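Local coordinates for protein aldehyde dehydrogenase (Burkholderia thailandensis, PDB 5J6B) that probably oxidises aldehydes to carboxylic acids, passing hydride to NADP+, and binds NADPH in its coenzyme pocket, at residues A[63-68]-A[179-184]; A[161-166]-A[285-290]; A[399-404]-A[427-432]. All blocks are in the same frame, centred on the assembly; numbering follows the deposited sequence.

Contacts 1 and 2 do not touch but alternate along the chain, since 161-166 comes between 63-68 and 179-184: helix 164-178 begins in contact 2 and ends just before Gly179 in contact 1, ahead of strand 182-185. Their centres are about 30 Å apart, at the two ends of that helix. Both involve the NADPH-binding part with its six-stranded sheet, and contact 2 joins 161-166, whose Asn162 lies against the nicotinamide, to the turn after helix 274-286. Contact 3 follows later, between two helices flanking the eight-stranded sheet, about 29 Å from contact 2 and about 46 Å from contact 1, centre to centre, across the chain's centre from contact 1. Contacts 1 and 3 both lie near subunit interfaces.

Contact 1. Residues A[63-68]-A[179-184]; sequences KPLRAL and GCPFVL
Leu65 reaches from the last turn of helix 48-66 onto the backbone of Gly179, Cys180 and Pro181, the turn that joins helix 164-178 to strand 182-185. Its CB points at that turn, and CG stands anti to its own N (chi1 -161°), which sets the fork of the side chain against the turn. CD2 does most of the touching: it lies 3.4 Å from Pro181 N and 3.6 Å from Cys180 C, so it rests on the peptide link ahead of the proline. The proline ring receives the same methyl alongside its CD, 3.8 Å from Leu65 CD2. The branch carbon meets the turn differently, with Leu65 CG 3.7 Å from Gly179 O. CD1 is directed away from the turn; the Leu65 side chain also packs on Leu206, Pro207 and Ala210, which lie in the loop leading to strand 211-213.

No hydrogen bond crosses the contact, so it is apolar packing of one leucine against a glycine-cysteine-proline backbone. Gly179, the first residue past the helix, has positive phi (82°), where a CB would jam against the preceding carbonyl O, and the chain turns there toward the strand. Cys180 turns its CB away from the leucine, leaving its backbone to meet the methyl. Arg66 extends elsewhere, its NH1 donating to Asp432 O of a neighbouring subunit. The arrangement belongs to the Rossmann-like coenzyme-binding domain of aldehyde dehydrogenases: 164-178 is the helix of the beta-alpha-beta crossover from strand 155-158 to the parallel strand 182-185, and Leu65 packs where that crossover turns back into the sheet.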
loop_
_atom_site.group_PDB
_atom_site.type_symbol
_atom_site.label_atom_id
_atom_site.label_comp_id
_atom_site.label_asym_id
_atom_site.label_seq_id
_atom_site.Cartn_x
_atom_site.Cartn_y
_atom_site.Cartn_z
ATOM N N LYS A 63 -29.142 0.747 -1.741
ATOM C CA LYS A 63 -28.932 2.193 -1.802
ATOM C C LYS A 63 -28.921 2.832 -0.420
ATOM O O LYS A 63 -27.985 3.604 -0.128
ATOM C CB LYS A 63 -29.982 2.832 -2.724
ATOM N N PRO A 64 -29.880 2.552 0.477
ATOM C CA PRO A 64 -29.782 3.108 1.841
ATOM C C PRO A 64 -28.510 2.710 2.557
ATOM O O PRO A 64 -27.876 3.552 3.204
ATOM C CB PRO A 64 -31.020 2.531 2.541
ATOM C CG PRO A 64 -31.978 2.251 1.441
ATOM C CD PRO A 64 -31.146 1.819 0.280
ATOM N N LEU A 65 -28.113 1.441 2.437
ATOM C CA LEU A 65 -26.911 0.963 3.111
ATOM C C LEU A 65 -25.670 1.630 2.534
ATOM O O LEU A 65 -24.752 2.009 3.274
ATOM C CB LEU A 65 -26.837 -0.562 2.992
ATOM C CG LEU A 65 -25.965 -1.404 3.914
ATOM C CD1 LEU A 65 -26.094 -0.941 5.352
ATOM C CD2 LEU A 65 -26.365 -2.870 3.769
ATOM N N ARG A 66 -25.644 1.812 1.214
ATOM C CA ARG A 66 -24.554 2.533 0.572
ATOM C C ARG A 66 -24.449 3.972 1.077
ATOM O O ARG A 66 -23.346 4.518 1.162
ATOM C CB ARG A 66 -24.759 2.504 -0.940
ATOM C CG ARG A 66 -23.700 3.221 -1.708
ATOM C CD ARG A 66 -22.929 2.281 -2.604
ATOM N NE ARG A 66 -21.761 2.961 -3.149
ATOM C CZ ARG A 66 -21.778 3.692 -4.258
ATOM N NH1 ARG A 66 -22.905 3.825 -4.946
ATOM N NH2 ARG A 66 -20.673 4.291 -4.677
ATOM N N ALA A 67 -25.575 4.591 1.434
ATOM C CA ALA A 67 -25.588 5.982 1.868
ATOM C C ALA A 67 -25.073 6.187 3.291
ATOM O O ALA A 67 -24.927 7.340 3.716
ATOM C CB ALA A 67 -27.008 6.549 1.767
ATOM N N LEU A 68 -24.832 5.128 4.048
ATOM C CA LEU A 68 -24.282 5.311 5.387
ATOM C C LEU A 68 -22.812 5.696 5.287
ATOM O O LEU A 68 -22.037 4.978 4.648
ATOM C CB LEU A 68 -24.409 4.040 6.218
ATOM C CG LEU A 68 -25.797 3.614 6.663
ATOM C CD1 LEU A 68 -25.667 2.401 7.566
ATOM C CD2 LEU A 68 -26.485 4.770 7.376
ATOM N N GLY A 179 -20.628 -2.426 3.642
ATOM C CA GLY A 179 -21.915 -1.931 3.183
ATOM C C GLY A 179 -22.677 -2.870 2.269
ATOM O O GLY A 179 -23.460 -2.409 1.429
ATOM N N CYS A 180 -22.478 -4.196 2.413
ATOM C CA CYS A 180 -23.277 -5.151 1.643
ATOM C C CYS A 180 -24.441 -5.642 2.471
ATOM O O CYS A 180 -24.238 -6.060 3.622
ATOM C CB CYS A 180 -22.451 -6.358 1.229
ATOM S SG CYS A 180 -21.116 -5.953 0.142
ATOM N N PRO A 181 -25.649 -5.653 1.929
ATOM C CA PRO A 181 -26.732 -6.382 2.603
ATOM C C PRO A 181 -26.466 -7.872 2.475
ATOM O O PRO A 181 -25.797 -8.320 1.544
ATOM C CB PRO A 181 -27.991 -5.959 1.840
ATOM C CG PRO A 181 -27.502 -5.537 0.502
ATOM C CD PRO A 181 -26.062 -5.064 0.650
ATOM N N PHE A 182 -26.958 -8.647 3.435
ATOM C CA PHE A 182 -26.662 -10.072 3.380
ATOM C C PHE A 182 -27.812 -10.876 3.963
ATOM O O PHE A 182 -28.623 -10.373 4.746
ATOM C CB PHE A 182 -25.354 -10.412 4.116
ATOM C CG PHE A 182 -25.421 -10.195 5.599
ATOM C CD1 PHE A 182 -25.930 -11.187 6.442
ATOM C CD2 PHE A 182 -24.981 -9.004 6.153
ATOM C CE1 PHE A 182 -26.009 -10.990 7.821
ATOM C CE2 PHE A 182 -25.058 -8.789 7.544
ATOM C CZ PHE A 182 -25.565 -9.791 8.376
ATOM N N VAL A 183 -27.858 -12.147 3.571
ATOM C CA VAL A 183 -28.761 -13.139 4.139
ATOM C C VAL A 183 -27.899 -14.290 4.641
ATOM O O VAL A 183 -27.213 -14.945 3.847
ATOM C CB VAL A 183 -29.793 -13.635 3.110
ATOM C CG1 VAL A 183 -30.799 -14.574 3.788
ATOM C CG2 VAL A 183 -30.520 -12.463 2.461
ATOM N N LEU A 184 -27.928 -14.540 5.949
ATOM C CA LEU A 184 -27.094 -15.576 6.550
ATOM C C LEU A 184 -27.918 -16.821 6.853
ATOM O O LEU A 184 -28.966 -16.731 7.496
ATOM C CB LEU A 184 -26.429 -15.079 7.835
ATOM C CG LEU A 184 -25.752 -16.151 8.696
ATOM C CD1 LEU A 184 -24.537 -16.803 7.970
ATOM C CD2 LEU A 184 -25.337 -15.541 10.038
#

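Contact 2. Residues A[161-166]-A[285-290]; sequences FNFPLN and AYYQSG. With NDP (NADPH dihydro-nicotinamide-adenine-dinucleotide phosphate), chain F.
Gln288 sends its amide across to the backbone of Asn162, where NE2 donates to Asn162 O at 2.8 Å in a nearly straight bond (164°). An extended side chain, with CG anti to the backbone N (chi1 -159°), carries it there. The acceptor lies close to the amide plane, while the donor is tilted from the plane of the carbonyl it meets. The other end of the amide, OE1, sits over one face of the Phe163 ring, toward its rim, with the two planes almost perpendicular; Lys101 NZ bonds to this oxygen and to Tyr287 OH, tying both side chains to one amine. Phe163 and Tyr287 reach toward each other from the two segments and meet edge against edge, Phe163 CZ lying 3.7 Å from Tyr287 CE2. On the cofactor side, Asn162 ND2 comes within 3.2 Å of C5N of the nicotinamide and donates to Gln291 O. Phe161 N donates to O1N of the NADPH pyrophosphate at 3.3 Å. The contact therefore joins the loop between strand 155-158 and helix 164-178 to the turn after helix 274-286, while helix 103-123 packs against both segments through Glu109, Arg112 and Asp105.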
loop_
_atom_site.group_PDB
_atom_site.type_symbol
_atom_site.label_atom_id
_atom_site.label_comp_id
_atom_site.label_asym_id
_atom_site.label_seq_id
_atom_site.Cartn_x
_atom_site.Cartn_y
_atom_site.Cartn_z
ATOM N N PHE A 161 -21.297 -25.784 11.680
ATOM C CA PHE A 161 -21.693 -26.008 13.064
ATOM C C PHE A 161 -20.573 -25.770 14.071
ATOM O O PHE A 161 -20.865 -25.560 15.246
ATOM C CB PHE A 161 -22.211 -27.444 13.253
ATOM C CG PHE A 161 -21.113 -28.485 13.417
ATOM C CD1 PHE A 161 -20.553 -28.750 14.662
ATOM C CD2 PHE A 161 -20.679 -29.223 12.334
ATOM C CE1 PHE A 161 -19.549 -29.697 14.807
ATOM C CE2 PHE A 161 -19.675 -30.176 12.479
ATOM C CZ PHE A 161 -19.122 -30.414 13.723
ATOM N N ASN A 162 -19.300 -25.874 13.670
ATOM C CA ASN A 162 -18.262 -26.106 14.681
ATOM C C ASN A 162 -17.766 -24.811 15.333
ATOM O O ASN A 162 -17.555 -24.775 16.552
ATOM C CB ASN A 162 -17.103 -26.901 14.068
ATOM C CG ASN A 162 -16.378 -26.132 12.988
ATOM O OD1 ASN A 162 -17.003 -25.515 12.124
ATOM N ND2 ASN A 162 -15.042 -26.149 13.039
ATOM N N PHE A 163 -17.575 -23.738 14.558
ATOM C CA PHE A 163 -17.261 -22.404 15.089
ATOM C C PHE A 163 -18.398 -21.475 14.695
ATOM O O PHE A 163 -18.191 -20.550 13.894
ATOM C CB PHE A 163 -15.961 -21.814 14.538
ATOM C CG PHE A 163 -14.712 -22.497 14.988
ATOM C CD1 PHE A 163 -14.151 -22.199 16.222
ATOM C CD2 PHE A 163 -14.046 -23.369 14.145
ATOM C CE1 PHE A 163 -12.975 -22.809 16.628
ATOM C CE2 PHE A 163 -12.868 -23.985 14.539
ATOM C CZ PHE A 163 -12.334 -23.707 15.783
ATOM N N PRO A 164 -19.605 -21.688 15.229
ATOM C CA PRO A 164 -20.773 -21.029 14.636
ATOM C C PRO A 164 -20.786 -19.532 14.849
ATOM O O PRO A 164 -21.244 -18.804 13.960
ATOM C CB PRO A 164 -21.960 -21.716 15.325
ATOM C CG PRO A 164 -21.415 -22.198 16.617
ATOM C CD PRO A 164 -19.965 -22.521 16.394
ATOM N N LEU A 165 -20.296 -19.042 15.990
ATOM C CA LEU A 165 -20.229 -17.598 16.191
ATOM C C LEU A 165 -19.152 -16.979 15.305
ATOM O O LEU A 165 -19.418 -16.057 14.523
ATOM C CB LEU A 165 -19.954 -17.285 17.665
ATOM C CG LEU A 165 -21.063 -17.610 18.674
ATOM C CD1 LEU A 165 -20.637 -17.189 20.086
ATOM C CD2 LEU A 165 -22.327 -16.871 18.259
ATOM N N ASN A 166 -17.919 -17.470 15.419
ATOM C CA ASN A 166 -16.818 -16.746 14.791
ATOM C C ASN A 166 -16.800 -16.904 13.277
ATOM O O ASN A 166 -16.340 -15.992 12.570
ATOM C CB ASN A 166 -15.470 -17.183 15.356
ATOM C CG ASN A 166 -14.393 -16.153 15.078
ATOM O OD1 ASN A 166 -14.634 -14.950 15.242
ATOM N ND2 ASN A 166 -13.228 -16.597 14.631
ATOM N N ALA A 285 -4.613 -30.981 18.063
ATOM C CA ALA A 285 -5.236 -32.242 17.663
ATOM C C ALA A 285 -6.603 -32.438 18.299
ATOM O O ALA A 285 -7.506 -33.015 17.676
ATOM C CB ALA A 285 -4.340 -33.419 18.048
ATOM N N TYR A 286 -6.767 -31.995 19.548
ATOM C CA TYR A 286 -7.904 -32.419 20.347
ATOM C C TYR A 286 -8.816 -31.291 20.816
ATOM O O TYR A 286 -9.891 -31.592 21.348
ATOM C CB TYR A 286 -7.419 -33.220 21.563
ATOM C CG TYR A 286 -6.499 -34.355 21.163
ATOM C CD1 TYR A 286 -6.922 -35.341 20.266
ATOM C CD2 TYR A 286 -5.199 -34.420 21.644
ATOM C CE1 TYR A 286 -6.079 -36.375 19.888
ATOM C CE2 TYR A 286 -4.355 -35.445 21.285
ATOM C CZ TYR A 286 -4.799 -36.424 20.410
ATOM O OH TYR A 286 -3.940 -37.432 20.049
ATOM N N TYR A 287 -8.431 -30.022 20.627
ATOM C CA TYR A 287 -9.316 -28.890 20.900
ATOM C C TYR A 287 -10.664 -29.093 20.214
ATOM O O TYR A 287 -10.730 -29.417 19.028
ATOM C CB TYR A 287 -8.662 -27.584 20.420
ATOM C CG TYR A 287 -9.601 -26.409 20.299
ATOM C CD1 TYR A 287 -9.854 -25.587 21.385
ATOM C CD2 TYR A 287 -10.233 -26.116 19.095
ATOM C CE1 TYR A 287 -10.718 -24.507 21.282
ATOM C CE2 TYR A 287 -11.108 -25.040 18.983
ATOM C CZ TYR A 287 -11.345 -24.234 20.080
ATOM O OH TYR A 287 -12.214 -23.153 19.995
ATOM N N GLN A 288 -11.739 -28.906 20.967
ATOM C CA GLN A 288 -13.090 -29.148 20.456
ATOM C C GLN A 288 -13.186 -30.520 19.791
ATOM O O GLN A 288 -13.798 -30.688 18.733
ATOM C CB GLN A 288 -13.527 -28.037 19.500
ATOM C CG GLN A 288 -15.039 -27.972 19.361
ATOM C CD GLN A 288 -15.502 -26.896 18.415
ATOM O OE1 GLN A 288 -14.747 -25.972 18.073
ATOM N NE2 GLN A 288 -16.765 -26.997 17.988
ATOM N N SER A 289 -12.535 -31.506 20.410
ATOM C CA SER A 289 -12.522 -32.893 19.938
ATOM C C SER A 289 -12.105 -33.006 18.470
ATOM O O SER A 289 -12.608 -33.846 17.722
ATOM C CB SER A 289 -13.879 -33.551 20.177
ATOM O OG SER A 289 -14.280 -33.337 21.529
ATOM N N GLY A 290 -11.166 -32.157 18.051
ATOM C CA GLY A 290 -10.675 -32.236 16.681
ATOM C C GLY A 290 -11.625 -31.728 15.619
ATOM O O GLY A 290 -11.337 -31.869 14.423
HETATM P PA NDP F . -21.351 -28.925 6.043
HETATM O O1A NDP F . -20.709 -28.822 4.691
HETATM O O2A NDP F . -22.040 -30.277 6.258
HETATM O O5B NDP F . -22.429 -27.781 6.253
HETATM C C5B NDP F . -22.004 -26.405 6.347
HETATM C C4B NDP F . -23.204 -25.546 6.041
HETATM O O4B NDP F . -23.629 -25.789 4.680
HETATM C C3B NDP F . -24.441 -25.813 6.913
HETATM O O3B NDP F . -25.094 -24.577 7.191
HETATM C C2B NDP F . -25.301 -26.694 6.004
HETATM O O2B NDP F . -26.718 -26.651 6.268
HETATM C C1B NDP F . -25.023 -26.026 4.669
HETATM N N9A NDP F . -25.369 -26.838 3.503
HETATM C C8A NDP F . -25.042 -28.146 3.258
HETATM N N7A NDP F . -25.424 -28.580 2.081
HETATM C C5A NDP F . -26.058 -27.485 1.514
HETATM C C6A NDP F . -26.675 -27.284 0.264
HETATM N N6A NDP F . -26.826 -28.247 -0.659
HETATM N N1A NDP F . -27.167 -26.055 -0.002
HETATM C C2A NDP F . -27.082 -25.108 0.939
HETATM N N3A NDP F . -26.553 -25.189 2.162
HETATM C C4A NDP F . -26.039 -26.407 2.385
HETATM O O3 NDP F . -20.227 -28.801 7.162
HETATM P PN NDP F . -20.299 -28.785 8.755
HETATM O O1N NDP F . -21.406 -27.896 9.204
HETATM O O2N NDP F . -20.455 -30.215 9.234
HETATM O O5D NDP F . -18.867 -28.239 9.213
HETATM C C5D NDP F . -17.651 -29.005 9.160
HETATM C C4D NDP F . -16.885 -28.623 7.917
HETATM O O4D NDP F . -16.575 -27.200 7.948
HETATM C C3D NDP F . -15.540 -29.356 7.778
HETATM O O3D NDP F . -15.233 -29.789 6.458
HETATM C C2D NDP F . -14.550 -28.288 8.230
HETATM O O2D NDP F . -13.196 -28.435 7.829
HETATM C C1D NDP F . -15.200 -27.044 7.649
HETATM N N1N NDP F . -14.638 -25.865 8.299
HETATM C C2N NDP F . -14.005 -24.882 7.575
HETATM C C3N NDP F . -13.351 -23.854 8.158
HETATM C C7N NDP F . -12.728 -22.733 7.364
HETATM O O7N NDP F . -12.946 -21.569 7.743
HETATM N N7N NDP F . -11.946 -23.024 6.323
HETATM C C4N NDP F . -13.202 -23.823 9.660
HETATM C C5N NDP F . -14.206 -24.710 10.304
HETATM C C6N NDP F . -14.792 -25.690 9.643
HETATM P P2B NDP F . -27.401 -27.543 7.440
HETATM O O1X NDP F . -26.350 -28.186 8.290
HETATM O O2X NDP F . -28.258 -26.523 8.188
HETATM O O3X NDP F . -28.255 -28.602 6.716
#

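Contact 3. Residues A[399-404]-A[427-432]; sequences SDFDDA and AQRAWD
Asp402 and Arg429 form a salt bridge between two helices, their side chains roughly perpendicular. Arg429 NH2 donates to Asp402 OD1 at 2.8 Å in a bond close to straight (164°). The oxygen lies almost exactly in the guanidinium plane, yet NH2 comes down on OD1 from above the carboxylate, whose plane is turned well away from that of the guanidinium. A bend at chi3 (68°) swings the end of the arginine over toward the aspartate.

Phe401 takes a face of the same guanidinium. Its CD1 stands 4.1 Å from Arg429 CZ, over the centre of the group, with ring and guanidinium planes 77° apart: the ring presents its edge to the face of the cation. The two side chains run antiparallel alongside each other. The phenyl ring is also stacked on His426 and packs on Ile265 of strand 263-266.

Water 1 lies at the guanidinium edge, accepting from Arg429 NH2 at 3.0 Å and from Asp402 N at 3.3 Å, so it joins the arginine to the first turn of helix 401-409. That turn starts at Asp400, whose OD2 accepts from Asp403 N at 3.0 Å through its anti lone pair. Around the far end of 427-432, Asp432 forms salt bridges with Lys148 and Arg66 of one neighbouring subunit and with Arg484 of another. Helix 401-409, N-capped and held to helix 424-433 by an arginine that bonds an aspartate at its edge and takes a phenylalanine edge on one face, thus packs beside the parallel strands of the catalytic domain's alpha/beta fold, close to the tetramer interface.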
loop_
_atom_site.group_PDB
_atom_site.type_symbol
_atom_site.label_atom_id
_atom_site.label_comp_id
_atom_site.label_asym_id
_atom_site.label_seq_id
_atom_site.Cartn_x
_atom_site.Cartn_y
_atom_site.Cartn_z
ATOM N N SER A 399 13.347 -38.228 8.596
ATOM C CA SER A 399 14.712 -37.793 8.851
ATOM C C SER A 399 15.146 -36.731 7.837
ATOM O O SER A 399 15.877 -35.796 8.177
ATOM C CB SER A 399 15.659 -38.992 8.812
ATOM O OG SER A 399 16.998 -38.558 8.877
ATOM N N ASP A 400 14.702 -36.865 6.595
ATOM C CA ASP A 400 15.039 -35.919 5.535
ATOM C C ASP A 400 13.985 -34.817 5.454
ATOM O O ASP A 400 12.787 -35.106 5.338
ATOM C CB ASP A 400 15.140 -36.665 4.205
ATOM C CG ASP A 400 15.538 -35.766 3.069
ATOM O OD1 ASP A 400 16.749 -35.565 2.880
ATOM O OD2 ASP A 400 14.640 -35.255 2.374
ATOM N N PHE A 401 14.421 -33.548 5.502
ATOM C CA PHE A 401 13.436 -32.470 5.609
ATOM C C PHE A 401 12.613 -32.329 4.329
ATOM O O PHE A 401 11.425 -31.983 4.401
ATOM C CB PHE A 401 14.104 -31.134 5.977
ATOM C CG PHE A 401 13.121 -30.055 6.399
ATOM C CD1 PHE A 401 12.832 -28.991 5.551
ATOM C CD2 PHE A 401 12.475 -30.120 7.628
ATOM C CE1 PHE A 401 11.932 -27.998 5.926
ATOM C CE2 PHE A 401 11.561 -29.139 8.015
ATOM C CZ PHE A 401 11.285 -28.076 7.166
ATOM N N ASP A 402 13.201 -32.608 3.155
ATOM C CA ASP A 402 12.396 -32.588 1.931
ATOM C C ASP A 402 11.333 -33.681 1.943
ATOM O O ASP A 402 10.239 -33.489 1.400
ATOM C CB ASP A 402 13.276 -32.731 0.691
ATOM C CG ASP A 402 13.969 -31.433 0.322
ATOM O OD1 ASP A 402 13.402 -30.345 0.560
ATOM O OD2 ASP A 402 15.092 -31.501 -0.190
ATOM N N ASP A 403 11.640 -34.834 2.537
ATOM C CA ASP A 403 10.641 -35.886 2.673
ATOM C C ASP A 403 9.501 -35.448 3.595
ATOM O O ASP A 403 8.332 -35.731 3.323
ATOM C CB ASP A 403 11.317 -37.160 3.178
ATOM C CG ASP A 403 10.327 -38.281 3.460
ATOM O OD1 ASP A 403 9.389 -38.469 2.660
ATOM O OD2 ASP A 403 10.497 -38.978 4.477
ATOM N N ALA A 404 9.824 -34.725 4.672
ATOM C CA ALA A 404 8.795 -34.174 5.554
ATOM C C ALA A 404 7.857 -33.235 4.799
ATOM O O ALA A 404 6.632 -33.308 4.953
ATOM C CB ALA A 404 9.448 -33.435 6.722
ATOM N N ALA A 427 12.661 -23.081 7.780
ATOM C CA ALA A 427 11.449 -22.261 7.783
ATOM C C ALA A 427 11.198 -21.637 6.412
ATOM O O ALA A 427 10.046 -21.558 5.957
ATOM C CB ALA A 427 11.539 -21.173 8.855
ATOM N N GLN A 428 12.267 -21.179 5.750
ATOM C CA GLN A 428 12.159 -20.616 4.402
ATOM C C GLN A 428 11.685 -21.662 3.401
ATOM O O GLN A 428 10.784 -21.404 2.592
ATOM C CB GLN A 428 13.513 -20.051 3.950
ATOM C CG GLN A 428 14.114 -18.971 4.838
ATOM C CD GLN A 428 15.614 -18.730 4.531
ATOM O OE1 GLN A 428 16.337 -19.629 4.079
ATOM N NE2 GLN A 428 16.073 -17.520 4.786
ATOM N N ARG A 429 12.313 -22.844 3.418
ATOM C CA ARG A 429 11.900 -23.915 2.519
ATOM C C ARG A 429 10.444 -24.301 2.755
ATOM O O ARG A 429 9.697 -24.544 1.799
ATOM C CB ARG A 429 12.816 -25.122 2.699
ATOM C CG ARG A 429 14.209 -24.901 2.099
ATOM C CD ARG A 429 15.235 -25.848 2.680
ATOM N NE ARG A 429 14.990 -27.230 2.283
ATOM C CZ ARG A 429 15.690 -28.273 2.728
ATOM N NH1 ARG A 429 16.688 -28.099 3.594
ATOM N NH2 ARG A 429 15.395 -29.493 2.304
ATOM N N ALA A 430 10.021 -24.355 4.018
ATOM C CA ALA A 430 8.622 -24.680 4.303
ATOM C C ALA A 430 7.679 -23.608 3.759
ATOM O O ALA A 430 6.652 -23.925 3.147
ATOM C CB ALA A 430 8.417 -24.860 5.805
ATOM N N TRP A 431 8.016 -22.329 3.959
ATOM C CA TRP A 431 7.183 -21.255 3.431
ATOM C C TRP A 431 7.044 -21.379 1.917
ATOM O O TRP A 431 5.938 -21.245 1.374
ATOM C CB TRP A 431 7.771 -19.890 3.842
ATOM C CG TRP A 431 6.931 -18.673 3.493
ATOM C CD1 TRP A 431 5.590 -18.645 3.191
ATOM C CD2 TRP A 431 7.384 -17.315 3.421
ATOM N NE1 TRP A 431 5.191 -17.354 2.937
ATOM C CE2 TRP A 431 6.274 -16.520 3.068
ATOM C CE3 TRP A 431 8.630 -16.694 3.614
ATOM C CZ2 TRP A 431 6.367 -15.135 2.908
ATOM C CZ3 TRP A 431 8.720 -15.305 3.458
ATOM C CH2 TRP A 431 7.597 -14.550 3.105
ATOM N N ASP A 432 8.144 -21.726 1.235
ATOM C CA ASP A 432 8.207 -21.792 -0.219
ATOM C C ASP A 432 7.509 -23.024 -0.790
ATOM O O ASP A 432 6.931 -22.968 -1.881
ATOM C CB ASP A 432 9.669 -21.804 -0.665
ATOM C CG ASP A 432 10.124 -20.472 -1.197
ATOM O OD1 ASP A 432 9.372 -19.869 -1.991
ATOM O OD2 ASP A 432 11.232 -20.030 -0.821
HETATM O O HOH W 1 16.445 -32.317 2.680
#